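Local coordinates for ribosomal-protein-serine acetyltransferase, putative (Vibrio cholerae O1 biovar eltor, PDB 2FCK) that is of unknown function but, as a member of the GNAT acetyltransferase family, probably transfers acetyl groups from acetyl-CoA, perhaps to a ribosomal protein, at residues F92-Y103 with L130-C139; Q110-T120 with Q147-A155. All coordinates share one frame; numbering follows the deposited sequence. Where two conformers were deposited one is given.

Contact 1 (F92-Y103 with L130-C139). With NO3 (nitrate ion), chain K.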
loop_
_atom_site.group_PDB
_atom_site.type_symbol
_atom_site.label_atom_id
_atom_site.label_comp_id
_atom_site.label_asym_id
_atom_site.label_seq_id
_atom_site.Cartn_x
_atom_site.Cartn_y
_atom_site.Cartn_z
ATOM N N PHE A 92 -6.091 -2.178 -0.642
ATOM C CA PHE A 92 -5.476 -3.099 -1.583
ATOM C C PHE A 92 -4.249 -2.415 -2.207
ATOM O O PHE A 92 -4.302 -1.240 -2.523
ATOM C CB PHE A 92 -6.457 -3.480 -2.691
ATOM C CG PHE A 92 -7.581 -4.370 -2.190
ATOM C CD1 PHE A 92 -8.831 -3.835 -1.897
ATOM C CD2 PHE A 92 -7.353 -5.723 -2.021
ATOM C CE1 PHE A 92 -9.887 -4.691 -1.427
ATOM C CE2 PHE A 92 -8.416 -6.580 -1.563
ATOM C CZ PHE A 92 -9.657 -6.035 -1.294
ATOM N N TYR A 93 -3.188 -3.153 -2.426
ATOM C CA TYR A 93 -2.073 -2.552 -3.113
ATOM C C TYR A 93 -1.818 -3.438 -4.315
ATOM O O TYR A 93 -1.024 -4.364 -4.277
ATOM C CB TYR A 93 -0.899 -2.353 -2.147
ATOM C CG TYR A 93 -1.300 -1.682 -0.838
ATOM C CD1 TYR A 93 -1.746 -0.356 -0.805
ATOM C CD2 TYR A 93 -1.210 -2.372 0.366
ATOM C CE1 TYR A 93 -2.098 0.253 0.409
ATOM C CE2 TYR A 93 -1.577 -1.783 1.577
ATOM C CZ TYR A 93 -2.019 -0.470 1.587
ATOM O OH TYR A 93 -2.354 0.116 2.783
ATOM N N HIS A 94 -2.622 -3.205 -5.354
ATOM C CA HIS A 94 -2.694 -4.095 -6.503
ATOM C C HIS A 94 -1.372 -4.250 -7.214
ATOM O O HIS A 94 -1.078 -5.309 -7.727
ATOM C CB HIS A 94 -3.872 -3.748 -7.436
ATOM C CG HIS A 94 -5.209 -3.981 -6.803
ATOM N ND1 HIS A 94 -6.069 -2.952 -6.486
ATOM C CD2 HIS A 94 -5.816 -5.116 -6.383
ATOM C CE1 HIS A 94 -7.163 -3.439 -5.945
ATOM N NE2 HIS A 94 -7.026 -4.753 -5.840
ATOM N N THR A 95 -0.544 -3.191 -7.238
ATOM C CA THR A 95 0.749 -3.281 -7.868
ATOM C C THR A 95 1.619 -4.391 -7.296
ATOM O O THR A 95 2.436 -4.967 -8.029
ATOM C CB THR A 95 1.448 -1.900 -7.818
ATOM O OG1 THR A 95 0.578 -0.955 -8.479
ATOM C CG2 THR A 95 2.737 -1.920 -8.591
ATOM N N PHE A 96 1.437 -4.697 -6.010
ATOM C CA PHE A 96 2.241 -5.696 -5.339
ATOM C C PHE A 96 1.475 -6.964 -4.931
ATOM O O PHE A 96 2.016 -7.737 -4.193
ATOM C CB PHE A 96 2.872 -5.117 -4.099
ATOM C CG PHE A 96 3.506 -3.790 -4.342
ATOM C CD1 PHE A 96 2.949 -2.648 -3.825
ATOM C CD2 PHE A 96 4.599 -3.700 -5.149
ATOM C CE1 PHE A 96 3.535 -1.410 -4.090
ATOM C CE2 PHE A 96 5.203 -2.472 -5.407
ATOM C CZ PHE A 96 4.647 -1.339 -4.879
ATOM N N ASN A 97 0.242 -7.111 -5.409
ATOM C CA ASN A 97 -0.637 -8.232 -5.100
ATOM C C ASN A 97 -0.773 -8.437 -3.600
ATOM O O ASN A 97 -0.666 -9.559 -3.111
ATOM C CB ASN A 97 -0.139 -9.509 -5.764
ATOM C CG ASN A 97 -1.219 -10.585 -5.805
ATOM O OD1 ASN A 97 -2.406 -10.277 -5.948
ATOM N ND2 ASN A 97 -0.822 -11.842 -5.615
HETATM N N MSE A 98 -0.949 -7.326 -2.882
HETATM C CA MSE A 98 -0.819 -7.308 -1.427
HETATM C C MSE A 98 -2.016 -6.557 -0.864
HETATM O O MSE A 98 -2.659 -5.815 -1.602
HETATM C CB MSE A 98 0.498 -6.498 -1.132
HETATM C CG MSE A 98 0.739 -6.387 0.255
HETATM SE SE MSE A 98 2.496 -5.563 0.513
HETATM C CE MSE A 98 1.868 -4.799 1.977
ATOM N N ALA A 99 -2.309 -6.683 0.431
ATOM C CA ALA A 99 -3.294 -5.791 1.036
ATOM C C ALA A 99 -2.935 -5.509 2.498
ATOM O O ALA A 99 -2.122 -6.210 3.076
ATOM C CB ALA A 99 -4.752 -6.435 0.972
ATOM N N SER A 100 -3.597 -4.505 3.050
ATOM C CA SER A 100 -3.456 -4.030 4.445
ATOM C C SER A 100 -4.644 -4.462 5.266
ATOM O O SER A 100 -5.784 -4.197 4.885
ATOM C CB SER A 100 -3.490 -2.464 4.393
ATOM O OG SER A 100 -4.066 -1.916 5.594
ATOM N N LEU A 101 -4.390 -5.119 6.396
ATOM C CA LEU A 101 -5.505 -5.560 7.253
ATOM C C LEU A 101 -5.494 -4.801 8.572
ATOM O O LEU A 101 -4.419 -4.339 9.089
ATOM C CB LEU A 101 -5.389 -7.062 7.571
ATOM C CG LEU A 101 -5.330 -8.054 6.415
ATOM C CD1 LEU A 101 -5.474 -9.444 7.023
ATOM C CD2 LEU A 101 -6.384 -7.863 5.360
ATOM N N GLY A 102 -6.691 -4.675 9.140
ATOM C CA GLY A 102 -6.822 -4.108 10.463
ATOM C C GLY A 102 -7.916 -4.871 11.174
ATOM O O GLY A 102 -8.650 -5.645 10.554
ATOM N N TYR A 103 -8.013 -4.680 12.478
ATOM C CA TYR A 103 -9.027 -5.366 13.259
ATOM C C TYR A 103 -9.092 -4.785 14.674
ATOM O O TYR A 103 -8.136 -4.120 15.132
ATOM C CB TYR A 103 -8.750 -6.908 13.391
ATOM C CG TYR A 103 -7.288 -7.154 13.792
ATOM C CD1 TYR A 103 -6.922 -7.198 15.128
ATOM C CD2 TYR A 103 -6.312 -7.290 12.817
ATOM C CE1 TYR A 103 -5.533 -7.394 15.499
ATOM C CE2 TYR A 103 -4.943 -7.482 13.156
ATOM C CZ TYR A 103 -4.579 -7.522 14.481
ATOM O OH TYR A 103 -3.238 -7.733 14.798
ATOM N N LEU A 130 -9.016 -14.258 -3.040
ATOM C CA LEU A 130 -8.474 -13.061 -3.762
ATOM C C LEU A 130 -7.114 -13.326 -4.390
ATOM O O LEU A 130 -6.633 -12.520 -5.206
ATOM C CB LEU A 130 -8.446 -11.791 -2.865
ATOM C CG LEU A 130 -9.796 -11.352 -2.245
ATOM C CD1 LEU A 130 -9.711 -10.054 -1.404
ATOM C CD2 LEU A 130 -10.911 -11.255 -3.285
ATOM N N GLU A 131 -6.475 -14.429 -3.991
ATOM C CA GLU A 131 -5.166 -14.870 -4.503
ATOM C C GLU A 131 -4.033 -13.842 -4.270
ATOM O O GLU A 131 -3.097 -13.744 -5.073
ATOM C CB GLU A 131 -5.242 -15.258 -5.995
ATOM C CG GLU A 131 -6.073 -16.535 -6.257
ATOM C CD GLU A 131 -6.261 -16.814 -7.761
ATOM O OE1 GLU A 131 -5.284 -16.654 -8.523
ATOM O OE2 GLU A 131 -7.380 -17.158 -8.175
ATOM N N LEU A 132 -4.128 -13.109 -3.154
ATOM C CA LEU A 132 -3.110 -12.157 -2.746
ATOM C C LEU A 132 -1.918 -12.985 -2.269
ATOM O O LEU A 132 -2.088 -14.138 -1.832
ATOM C CB LEU A 132 -3.647 -11.208 -1.663
ATOM C CG LEU A 132 -4.780 -10.294 -2.109
ATOM C CD1 LEU A 132 -5.391 -9.572 -0.895
ATOM C CD2 LEU A 132 -4.371 -9.306 -3.205
ATOM N N THR A 133 -0.714 -12.445 -2.391
ATOM C CA THR A 133 0.480 -13.192 -2.009
ATOM C C THR A 133 1.226 -12.589 -0.809
ATOM O O THR A 133 2.249 -13.095 -0.415
ATOM C CB THR A 133 1.457 -13.448 -3.227
ATOM O OG1 THR A 133 1.587 -12.256 -4.018
ATOM C CG2 THR A 133 0.911 -14.590 -4.108
ATOM N N ARG A 134 0.678 -11.523 -0.233
ATOM C CA ARG A 134 1.202 -10.935 0.987
ATOM C C ARG A 134 0.141 -10.062 1.644
ATOM O O ARG A 134 -0.567 -9.307 0.962
ATOM C CB ARG A 134 2.413 -10.032 0.652
ATOM C CG ARG A 134 3.046 -9.345 1.873
ATOM C CD ARG A 134 4.396 -8.610 1.498
ATOM N NE ARG A 134 4.786 -7.670 2.577
ATOM C CZ ARG A 134 5.619 -7.946 3.583
ATOM N NH1 ARG A 134 6.235 -9.119 3.659
ATOM N NH2 ARG A 134 5.824 -7.056 4.539
ATOM N N LEU A 135 0.068 -10.119 2.978
ATOM C CA LEU A 135 -0.789 -9.183 3.724
ATOM C C LEU A 135 0.080 -8.494 4.784
ATOM O O LEU A 135 0.932 -9.139 5.350
ATOM C CB LEU A 135 -1.908 -9.946 4.442
ATOM C CG LEU A 135 -2.834 -10.782 3.519
ATOM C CD1 LEU A 135 -3.784 -11.686 4.353
ATOM C CD2 LEU A 135 -3.646 -9.909 2.608
ATOM N N GLU A 136 -0.148 -7.210 5.002
ATOM C CA GLU A 136 0.468 -6.472 6.127
ATOM C C GLU A 136 -0.588 -6.081 7.195
ATOM O O GLU A 136 -1.684 -5.588 6.857
ATOM C CB GLU A 136 1.183 -5.249 5.598
ATOM C CG GLU A 136 2.512 -5.709 4.944
ATOM C CD GLU A 136 3.368 -4.556 4.408
ATOM O OE1 GLU A 136 2.953 -3.373 4.487
ATOM O OE2 GLU A 136 4.432 -4.881 3.833
ATOM N N ILE A 137 -0.229 -6.277 8.457
ATOM C CA ILE A 137 -0.928 -5.747 9.629
ATOM C C ILE A 137 -0.061 -4.684 10.275
ATOM O O ILE A 137 1.137 -4.937 10.388
ATOM C CB ILE A 137 -1.176 -6.871 10.596
ATOM C CG1 ILE A 137 -2.199 -7.838 9.980
ATOM C CG2 ILE A 137 -1.693 -6.374 11.955
ATOM C CD1 ILE A 137 -2.187 -9.144 10.600
ATOM N N VAL A 138 -0.612 -3.499 10.621
ATOM C CA VAL A 138 0.152 -2.452 11.316
ATOM C C VAL A 138 -0.452 -2.310 12.707
ATOM O O VAL A 138 -1.638 -2.029 12.816
ATOM C CB VAL A 138 0.066 -1.057 10.613
ATOM C CG1 VAL A 138 0.946 -0.019 11.347
ATOM C CG2 VAL A 138 0.517 -1.247 9.171
ATOM N N CYS A 139 0.342 -2.525 13.744
ATOM C CA CYS A 139 -0.180 -2.376 15.100
ATOM C C CYS A 139 0.408 -1.159 15.763
ATOM O O CYS A 139 1.577 -0.836 15.552
ATOM C CB CYS A 139 0.180 -3.597 15.961
ATOM S SG CYS A 139 -0.695 -5.081 15.416
HETATM N N NO3 K . -10.968 -6.703 -5.045
HETATM O O1 NO3 K . -11.417 -8.031 -5.128
HETATM O O2 NO3 K . -11.892 -5.670 -4.836
HETATM O O3 NO3 K . -9.604 -6.409 -5.174
HETATM O O HOH W 1 2.783 -10.107 -2.853
HETATM O O HOH W 2 -4.758 -11.309 -6.931
HETATM O O HOH W 3 -3.064 -2.132 9.206
#

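Contact 2 (Q110-T120 with Q147-A155). With NO3 (nitrate ion), chain D.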
loop_
_atom_site.group_PDB
_atom_site.type_symbol
_atom_site.label_atom_id
_atom_site.label_comp_id
_atom_site.label_asym_id
_atom_site.label_seq_id
_atom_site.Cartn_x
_atom_site.Cartn_y
_atom_site.Cartn_z
ATOM N N GLN A 110 -11.860 -12.044 22.697
ATOM C CA GLN A 110 -10.500 -12.574 22.499
ATOM C C GLN A 110 -10.263 -13.818 23.376
ATOM O O GLN A 110 -9.736 -14.839 22.937
ATOM C CB GLN A 110 -9.480 -11.497 22.843
ATOM C CG GLN A 110 -9.494 -10.347 21.839
ATOM C CD GLN A 110 -8.270 -9.452 21.962
ATOM O OE1 GLN A 110 -7.218 -9.880 22.447
ATOM N NE2 GLN A 110 -8.402 -8.197 21.522
ATOM N N ARG A 111 -10.680 -13.724 24.621
ATOM C CA ARG A 111 -10.610 -14.866 25.527
ATOM C C ARG A 111 -11.266 -16.150 24.935
ATOM O O ARG A 111 -10.833 -17.267 25.227
ATOM C CB ARG A 111 -11.233 -14.440 26.872
ATOM C CG ARG A 111 -11.460 -15.503 27.935
ATOM C CD ARG A 111 -11.947 -14.843 29.252
ATOM N NE ARG A 111 -11.390 -13.487 29.380
ATOM C CZ ARG A 111 -12.100 -12.373 29.577
ATOM N NH1 ARG A 111 -13.424 -12.427 29.707
ATOM N NH2 ARG A 111 -11.474 -11.195 29.650
ATOM N N GLN A 112 -12.307 -15.997 24.126
ATOM C CA GLN A 112 -12.983 -17.152 23.500
ATOM C C GLN A 112 -12.400 -17.601 22.131
ATOM O O GLN A 112 -12.926 -18.531 21.496
ATOM C CB GLN A 112 -14.475 -16.847 23.344
ATOM C CG GLN A 112 -15.199 -16.633 24.674
ATOM C CD GLN A 112 -16.628 -16.203 24.474
ATOM O OE1 GLN A 112 -17.473 -17.000 24.043
ATOM N NE2 GLN A 112 -16.920 -14.939 24.795
ATOM N N GLY A 113 -11.335 -16.938 21.687
ATOM C CA GLY A 113 -10.701 -17.269 20.421
ATOM C C GLY A 113 -11.448 -16.686 19.224
ATOM O O GLY A 113 -11.154 -17.062 18.093
ATOM N N TYR A 114 -12.384 -15.755 19.455
ATOM C CA TYR A 114 -13.101 -15.092 18.339
ATOM C C TYR A 114 -12.173 -14.263 17.461
ATOM O O TYR A 114 -12.377 -14.169 16.237
ATOM C CB TYR A 114 -14.224 -14.188 18.832
ATOM C CG TYR A 114 -15.452 -14.939 19.380
ATOM C CD1 TYR A 114 -16.502 -14.238 19.956
ATOM C CD2 TYR A 114 -15.546 -16.318 19.293
ATOM C CE1 TYR A 114 -17.641 -14.884 20.425
ATOM C CE2 TYR A 114 -16.693 -16.994 19.767
ATOM C CZ TYR A 114 -17.720 -16.260 20.338
ATOM O OH TYR A 114 -18.835 -16.924 20.810
ATOM N N GLY A 115 -11.178 -13.626 18.077
ATOM C CA GLY A 115 -10.253 -12.815 17.267
ATOM C C GLY A 115 -9.462 -13.654 16.271
ATOM O O GLY A 115 -9.328 -13.308 15.082
ATOM N N LYS A 116 -8.992 -14.802 16.739
ATOM C CA LYS A 116 -8.234 -15.711 15.875
ATOM C C LYS A 116 -9.182 -16.303 14.798
ATOM O O LYS A 116 -8.811 -16.371 13.617
ATOM C CB LYS A 116 -7.587 -16.842 16.695
ATOM C CG LYS A 116 -6.666 -17.700 15.832
ATOM C CD LYS A 116 -6.017 -18.779 16.672
ATOM C CE LYS A 116 -5.182 -19.703 15.833
ATOM N NZ LYS A 116 -4.675 -20.766 16.761
ATOM N N GLU A 117 -10.399 -16.646 15.171
ATOM C CA GLU A 117 -11.328 -17.231 14.218
ATOM C C GLU A 117 -11.706 -16.193 13.130
ATOM O O GLU A 117 -11.687 -16.499 11.944
ATOM C CB GLU A 117 -12.591 -17.740 14.953
ATOM C CG GLU A 117 -13.602 -18.454 14.057
ATOM C CD GLU A 117 -14.716 -19.076 14.882
ATOM O OE1 GLU A 117 -14.473 -19.430 16.055
ATOM O OE2 GLU A 117 -15.843 -19.204 14.385
ATOM N N ALA A 118 -12.047 -14.967 13.529
ATOM C CA ALA A 118 -12.430 -13.934 12.571
ATOM C C ALA A 118 -11.245 -13.509 11.663
ATOM O O ALA A 118 -11.376 -13.384 10.435
ATOM C CB ALA A 118 -12.974 -12.719 13.331
ATOM N N LEU A 119 -10.088 -13.261 12.278
ATOM C CA LEU A 119 -8.969 -12.763 11.485
ATOM C C LEU A 119 -8.438 -13.854 10.553
ATOM O O LEU A 119 -8.097 -13.594 9.392
ATOM C CB LEU A 119 -7.864 -12.160 12.393
ATOM C CG LEU A 119 -6.671 -11.529 11.703
ATOM C CD1 LEU A 119 -7.150 -10.385 10.849
ATOM C CD2 LEU A 119 -5.676 -11.006 12.779
ATOM N N THR A 120 -8.429 -15.109 11.039
ATOM C CA THR A 120 -7.996 -16.200 10.164
ATOM C C THR A 120 -8.957 -16.356 8.965
ATOM O O THR A 120 -8.501 -16.574 7.834
ATOM C CB THR A 120 -7.912 -17.535 10.959
ATOM O OG1 THR A 120 -6.850 -17.409 11.937
ATOM C CG2 THR A 120 -7.618 -18.730 10.030
ATOM N N GLN A 147 -0.974 -6.946 18.853
ATOM C CA GLN A 147 0.231 -7.610 18.365
ATOM C C GLN A 147 0.155 -9.118 18.622
ATOM O O GLN A 147 0.468 -9.918 17.729
ATOM C CB GLN A 147 1.466 -7.020 19.068
ATOM C CG GLN A 147 1.615 -5.531 18.836
ATOM C CD GLN A 147 2.553 -4.847 19.833
ATOM O OE1 GLN A 147 3.539 -5.455 20.311
ATOM N NE2 GLN A 147 2.241 -3.600 20.192
ATOM N N ALA A 148 -0.253 -9.478 19.846
ATOM C CA ALA A 148 -0.336 -10.881 20.286
ATOM C C ALA A 148 -1.310 -11.635 19.339
ATOM O O ALA A 148 -1.040 -12.766 18.955
ATOM C CB ALA A 148 -0.805 -10.973 21.769
ATOM N N LEU A 149 -2.405 -10.973 18.939
ATOM C CA LEU A 149 -3.398 -11.591 18.036
ATOM C C LEU A 149 -2.761 -11.806 16.636
ATOM O O LEU A 149 -2.874 -12.890 16.063
ATOM C CB LEU A 149 -4.661 -10.728 17.941
ATOM C CG LEU A 149 -5.735 -11.297 16.996
ATOM C CD1 LEU A 149 -6.002 -12.743 17.333
ATOM C CD2 LEU A 149 -7.007 -10.423 17.068
ATOM N N ALA A 150 -2.014 -10.815 16.156
ATOM C CA ALA A 150 -1.354 -10.952 14.861
ATOM C C ALA A 150 -0.452 -12.203 14.904
ATOM O O ALA A 150 -0.485 -13.061 13.988
ATOM C CB ALA A 150 -0.516 -9.696 14.514
ATOM N N LEU A 151 0.351 -12.317 15.967
ATOM C CA LEU A 151 1.235 -13.462 16.093
ATOM C C LEU A 151 0.469 -14.782 16.210
ATOM O O LEU A 151 0.879 -15.787 15.624
ATOM C CB LEU A 151 2.152 -13.274 17.296
ATOM C CG LEU A 151 3.083 -12.083 17.138
ATOM C CD1 LEU A 151 3.866 -11.839 18.458
ATOM C CD2 LEU A 151 4.083 -12.284 15.963
ATOM N N ARG A 152 -0.651 -14.756 16.932
ATOM C CA ARG A 152 -1.479 -15.947 17.123
ATOM C C ARG A 152 -2.011 -16.457 15.771
ATOM O O ARG A 152 -2.217 -17.679 15.608
ATOM C CB ARG A 152 -2.608 -15.606 18.096
ATOM C CG ARG A 152 -3.243 -16.746 18.839
ATOM C CD ARG A 152 -3.498 -16.355 20.340
ATOM N NE ARG A 152 -4.351 -15.171 20.448
ATOM C CZ ARG A 152 -4.070 -14.062 21.137
ATOM N NH1 ARG A 152 -4.940 -13.079 21.127
ATOM N NH2 ARG A 152 -2.964 -13.947 21.882
ATOM N N CYS A 153 -2.261 -15.533 14.836
ATOM C CA CYS A 153 -2.730 -15.895 13.476
ATOM C C CYS A 153 -1.600 -16.221 12.487
ATOM O O CYS A 153 -1.868 -16.469 11.316
ATOM C CB CYS A 153 -3.653 -14.821 12.890
ATOM S SG CYS A 153 -5.116 -14.575 13.879
ATOM N N GLY A 154 -0.361 -16.276 12.989
ATOM C CA GLY A 154 0.794 -16.739 12.205
ATOM C C GLY A 154 1.552 -15.626 11.515
ATOM O O GLY A 154 2.359 -15.871 10.596
ATOM N N ALA A 155 1.322 -14.394 11.953
ATOM C CA ALA A 155 2.018 -13.269 11.311
ATOM C C ALA A 155 3.439 -13.219 11.793
ATOM O O ALA A 155 3.770 -13.763 12.859
ATOM C CB ALA A 155 1.297 -11.918 11.539
HETATM N N NO3 D . -8.079 -14.382 20.005
HETATM O O1 NO3 D . -8.257 -13.044 20.273
HETATM O O2 NO3 D . -6.895 -15.054 20.167
HETATM O O3 NO3 D . -9.107 -15.113 19.509
HETATM O O HOH W 4 -4.611 -10.589 22.188
HETATM O O HOH W 5 -4.273 -17.489 10.638
#

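Contact 1 (F92-Y103 with L130-C139)
Beyond Leu101 and Ile137 two parallel strands stop pairing: Leu101 O and Val138 N stand 4.2 Å apart, and a water bridges them by giving to the carbonyl and accepting from the amide. This parting, with the strand axes 35° apart, is the splay characteristic of the GNAT fold. Upstream the backbones are joined directly, Glu136 N to Ala99 O at 2.9 Å and Leu101 N to Glu136 O at 2.8 Å. The other end is held by Asn97, in a G1 beta bulge opposite Tyr93. Its CG stands anti to the backbone N (chi1 -164°), so that ND2 gives two hydrogen bonds, to Glu131 O in the amide plane (3.0 Å) and to Thr133 OG1 somewhat tilted from it (2.9 Å). Leu132 CD1 packs on Ala99 CB (3.7 Å). On the opposite face from Ala99, the selenium of Met98, modelled as selenomethionine, meets the edge of the Arg134 guanidinium, whose NE and NH2 both grip Glu136 OE2. Glu158 and, from the second subunit, Pro162 O also bind this arginine. Strand 98-105 is flanked by strand 83-93 and strand 134-139 by strand 170-179, while helix 114-129 covers Leu135 and Tyr103.

Contact 2 (Q110-T120 with Q147-A155)
Arg152 bends at its second and third torsions (chi3 58°), which folds its guanidinium back beside its own helix, with Ala148 O and Leu149 CA on one face, and turns NE toward the start of helix 114-129. Lys116, its neighbour across the contact, is extended throughout; its CG is anti to the backbone N, and the methylenes run past Arg152, CE coming within 3.6 Å of Arg152 O. A nitrate, probably from the crystallisation liquor, lies between the Arg152 guanidinium and the backbone at the start of helix 114-129. Arg152 NE donates to nitrate O2 at 2.6 Å, and NH1 adds weaker bonds. The Lys116 backbone N points at nitrate O3, although the position of that oxygen is less certain. The anion thus sits at the amino end of the helix, where the N-H groups of the first turn and the helix dipole probably favour negative charge. A water links Arg152 NH1 (2.7 Å) to Gln110 OE1 (2.7 Å), whose NE2 is bound to Ile105 O.

Further along helix 114-129 from the anion the helices, crossing at -59° with axes 9.7 Å apart, pack through Leu149, Leu119 and Cys153 against Gly115 and the Lys116 chain. Leu149 rests CD1 on Gly115 C at 3.7 Å and CD2 beside Gly115 CA; with no side chain there, both the leucine and the nitrate can come close to the backbone. Cys153 SG fits between Lys116 CG, Leu119 CD2 (3.8 Å) and Thr120 OG1 (3.8 Å). A second water joins Thr120 OG1 to Cys153 O, close to the Schellman motif in which Gly154 ends helix 144-152. Gln110, Gly113 and Gly115 match the Q-x-x-G-x-G signature of the GNAT family, the loop that in relatives wraps the pyrophosphate of acetyl-CoA; the nitrate is consistent with occupation of that phosphate site.

How the contacts relate
The centres of the two contacts are about 17 Å apart, yet Tyr103 joins them directly. From the splayed end of contact 1 its ring wedges between the helices of contact 2, with CE2 3.6 Å from Leu119 CD2 and CE1 3.7 Å from Leu149 CD2, while its OH bonds to Ser146 O. The segments alternate along the chain: helix 114-129 forms the beta-alpha-beta crossover between strands 98-105 and 134-139, and helix 144-152 follows the second strand. In GNAT relatives acetyl-CoA inserts its pantetheine arm between the corresponding strands and its pyrophosphate at the helix start, so the splayed end of contact 1 and the nitrate end of contact 2 probably frame successive parts of one cofactor site.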